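Local coordinates for protein muramidase (Sodiomyces alcalophilus, PDB 6ZM8) that probably cleaves bacterial peptidoglycan as a fungal lysozyme (muramidase) of glycoside hydrolase family 25, at residues A62-S67 with L94-N99. Numbering follows the deposited sequence. Where two conformers were deposited one is given.
Sequences AQPAAS and LDIEYN
The flat carbonyl group of Asp-95 receives the N-H of Ala-62 at its oxygen (N to O 2.9 Å), a nearly straight bond at 170° whose donor stands 22° from the carbonyl plane. Alanine suits this spot because its short CB can sit 3.5 Å from the same Asp-95 O while touching Leu-94 CD1 (3.9 Å) and Ile-96 CD1. Ile-96 CD1 also lies 3.7 Å from Pro-64 CG; proline, with no N-H to satisfy, offers an apolar ring to it and to Met-113 and Trp-116 of helix 110-128. In Ile-96, CG1 lies anti to the backbone N (chi1 178°), on the way to the terminal methyl; this longer branch reaches both Ala-62 and Pro-64. The Ala-62 N to Asp-95 O bond continues the parallel pairing of strands 55-61 and 93-95 at the C-terminal mouth of the family's β/α barrel. Here Asp-95 and Glu-97 form the Asp-x-Glu signature of GH25, whose acid side chains probably serve catalysis, as in relatives. A water accepts from Glu-97 N (water O to N 2.9 Å) and is in bonding reach of both Ala-62 O and Asp-95 O, bridging the segments. Farther out, a second water donates to Gln-63 OE1 and Asn-99 OD1, amide side chains long enough to reach it from both loops.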
ATOM      1  N   ALA A  62       1.092  -8.876  -3.067  1.00  5.17           N
ATOM      2  CA  ALA A  62       0.928 -10.181  -2.458  1.00  5.33           C
ATOM      3  C   ALA A  62       0.732 -11.284  -3.513  1.00  5.50           C
ATOM      4  O   ALA A  62      -0.026 -11.119  -4.464  1.00  6.03           O
ATOM      5  CB  ALA A  62      -0.294 -10.180  -1.574  1.00  5.74           C
ATOM      6  N   GLN A  63       1.356 -12.429  -3.223  1.00  6.01           N
ATOM      7  CA  GLN A  63       1.155 -13.658  -4.008  1.00  6.28           C
ATOM      8  C   GLN A  63       0.814 -14.775  -3.029  1.00  6.50           C
ATOM      9  O   GLN A  63       1.701 -15.545  -2.629  1.00  7.20           O
ATOM     10  CB  GLN A  63       2.394 -13.967  -4.857  1.00  7.23           C
ATOM     11  CG  GLN A  63       2.521 -13.021  -6.041  1.00  7.81           C
ATOM     12  CD  GLN A  63       1.523 -13.288  -7.161  1.00  8.14           C
ATOM     13  OE1 GLN A  63       0.723 -14.226  -7.081  1.00  9.04           O
ATOM     14  NE2 GLN A  63       1.581 -12.456  -8.199  1.00 10.13           N
ATOM     15  N   PRO A  64      -0.433 -14.864  -2.572  1.00  6.21           N
ATOM     16  CA  PRO A  64      -0.735 -15.726  -1.420  1.00  6.79           C
ATOM     17  C   PRO A  64      -0.576 -17.218  -1.647  1.00  7.54           C
ATOM     18  O   PRO A  64      -0.499 -17.947  -0.643  1.00  9.59           O
ATOM     19  CB  PRO A  64      -2.171 -15.378  -1.029  1.00  7.30           C
ATOM     20  CG  PRO A  64      -2.284 -13.920  -1.479  1.00  6.77           C
ATOM     21  CD  PRO A  64      -1.552 -13.909  -2.808  1.00  5.95           C
ATOM     22  N   ALA A  65      -0.566 -17.680  -2.894  1.00  8.25           N
ATOM     23  CA  ALA A  65      -0.362 -19.098  -3.157  1.00 10.09           C
ATOM     24  C   ALA A  65       1.119 -19.470  -3.264  1.00 10.51           C
ATOM     25  O   ALA A  65       1.410 -20.660  -3.257  1.00 14.79           O
ATOM     26  CB  ALA A  65      -1.130 -19.559  -4.380  1.00 11.21           C
ATOM     27  N   ALA A  66       1.999 -18.497  -3.374  1.00  9.50           N
ATOM     28  CA  ALA A  66       3.408 -18.772  -3.724  1.00 10.88           C
ATOM     29  C   ALA A  66       4.265 -19.075  -2.516  1.00 10.33           C
ATOM     30  O   ALA A  66       5.262 -19.802  -2.631  1.00 13.02           O
ATOM     31  CB  ALA A  66       3.994 -17.575  -4.439  1.00 11.78           C
ATOM     32  N   SER A  67       3.928 -18.541  -1.357  0.50  8.68           N
ATOM     33  CA  SER A  67       4.761 -18.667  -0.159  0.50  8.16           C
ATOM     34  C   SER A  67       3.966 -18.068   0.974  0.50  8.36           C
ATOM     35  O   SER A  67       2.909 -17.453   0.705  0.50  8.65           O
ATOM     36  CB  SER A  67       6.113 -17.967  -0.352  0.50  8.79           C
ATOM     37  OG  SER A  67       5.942 -16.659  -0.904  0.50  8.24           O
ATOM     38  N   LEU A  94       0.531  -3.504   2.027  1.00  4.59           N
ATOM     39  CA  LEU A  94       0.254  -4.807   1.445  1.00  4.69           C
ATOM     40  C   LEU A  94      -0.808  -4.606   0.354  1.00  4.55           C
ATOM     41  O   LEU A  94      -1.958  -4.283   0.668  1.00  5.01           O
ATOM     42  CB  LEU A  94      -0.269  -5.747   2.519  1.00  5.01           C
ATOM     43  CG  LEU A  94      -0.678  -7.129   2.008  1.00  5.49           C
ATOM     44  CD1 LEU A  94       0.513  -7.898   1.440  1.00  5.94           C
ATOM     45  CD2 LEU A  94      -1.339  -7.920   3.121  1.00  6.64           C
ATOM     46  N   ASP A  95      -0.416  -4.817  -0.912  1.00  4.77           N
ATOM     47  CA  ASP A  95      -1.342  -4.735  -2.051  1.00  4.75           C
ATOM     48  C   ASP A  95      -1.877  -6.149  -2.265  1.00  4.73           C
ATOM     49  O   ASP A  95      -1.176  -7.025  -2.819  1.00  5.25           O
ATOM     50  CB  ASP A  95      -0.567  -4.189  -3.240  1.00  5.53           C
ATOM     51  CG  ASP A  95      -1.310  -4.176  -4.542  1.00  6.25           C
ATOM     52  OD1 ASP A  95      -2.463  -4.650  -4.570  1.00  6.88           O
ATOM     53  OD2 ASP A  95      -0.728  -3.695  -5.535  1.00 10.01           O
ATOM     54  N   ILE A  96      -3.090  -6.368  -1.763  1.00  4.58           N
ATOM     55  CA  ILE A  96      -3.721  -7.681  -1.711  1.00  4.88           C
ATOM     56  C   ILE A  96      -5.028  -7.597  -2.528  1.00  5.17           C
ATOM     57  O   ILE A  96      -6.018  -6.981  -2.091  1.00  5.95           O
ATOM     58  CB  ILE A  96      -3.868  -8.188  -0.261  1.00  5.51           C
ATOM     59  CG1 ILE A  96      -4.574  -9.530  -0.189  1.00  6.52           C
ATOM     60  CG2 ILE A  96      -4.564  -7.203   0.674  1.00  6.08           C
ATOM     61  CD1 ILE A  96      -3.855 -10.677  -0.840  1.00  7.50           C
ATOM     62  N   GLU A  97      -4.973  -8.136  -3.737  1.00  5.44           N
ATOM     63  CA  GLU A  97      -6.001  -7.897  -4.727  0.70  5.92           C
ATOM     64  C   GLU A  97      -6.026  -9.061  -5.728  1.00  5.57           C
ATOM     65  O   GLU A  97      -5.324 -10.053  -5.591  1.00  6.16           O
ATOM     66  CB  GLU A  97      -5.736  -6.566  -5.468  0.70  6.64           C
ATOM     67  CG  GLU A  97      -4.459  -6.609  -6.289  0.70  6.99           C
ATOM     68  CD  GLU A  97      -4.318  -5.358  -7.155  0.70  7.84           C
ATOM     69  OE1 GLU A  97      -4.846  -5.372  -8.297  0.70 11.00           O
ATOM     70  OE2 GLU A  97      -3.660  -4.405  -6.750  0.70  7.13           O
ATOM     71  N   TYR A  98      -6.821  -8.864  -6.777  1.00  5.75           N
ATOM     72  CA  TYR A  98      -7.099  -9.893  -7.791  1.00  5.75           C
ATOM     73  C   TYR A  98      -5.804 -10.548  -8.272  1.00  6.25           C
ATOM     74  O   TYR A  98      -4.850  -9.897  -8.713  1.00  6.95           O
ATOM     75  CB  TYR A  98      -7.783  -9.257  -9.022  1.00  6.36           C
ATOM     76  CG  TYR A  98      -8.878  -8.276  -8.665  1.00  5.83           C
ATOM     77  CD1 TYR A  98     -10.196  -8.683  -8.471  1.00  5.98           C
ATOM     78  CD2 TYR A  98      -8.583  -6.928  -8.491  1.00  6.33           C
ATOM     79  CE1 TYR A  98     -11.171  -7.774  -8.085  1.00  6.13           C
ATOM     80  CE2 TYR A  98      -9.544  -6.022  -8.133  1.00  6.43           C
ATOM     81  CZ  TYR A  98     -10.836  -6.437  -7.921  1.00  6.28           C
ATOM     82  OH  TYR A  98     -11.740  -5.462  -7.561  1.00  6.93           O
ATOM     83  N   ASN A  99      -5.828 -11.879  -8.291  1.00  6.42           N
ATOM     84  CA  ASN A  99      -4.716 -12.627  -8.901  1.00  6.68           C
ATOM     85  C   ASN A  99      -4.505 -12.183 -10.353  1.00  8.67           C
ATOM     86  O   ASN A  99      -5.439 -12.265 -11.155  1.00 10.23           O
ATOM     87  CB  ASN A  99      -5.101 -14.089  -8.840  1.00  7.14           C
ATOM     88  CG  ASN A  99      -4.027 -15.036  -9.345  1.00  7.30           C
ATOM     89  OD1 ASN A  99      -2.931 -14.627  -9.762  1.00  7.97           O
ATOM     90  ND2 ASN A  99      -4.360 -16.320  -9.286  1.00  7.76           N
TER
HETATM   91  O   HOH W   1      -2.333  -9.206  -4.365  1.00  6.41           O
HETATM   92  O   HOH W   2      -0.344 -15.263  -9.364  1.00 14.34           O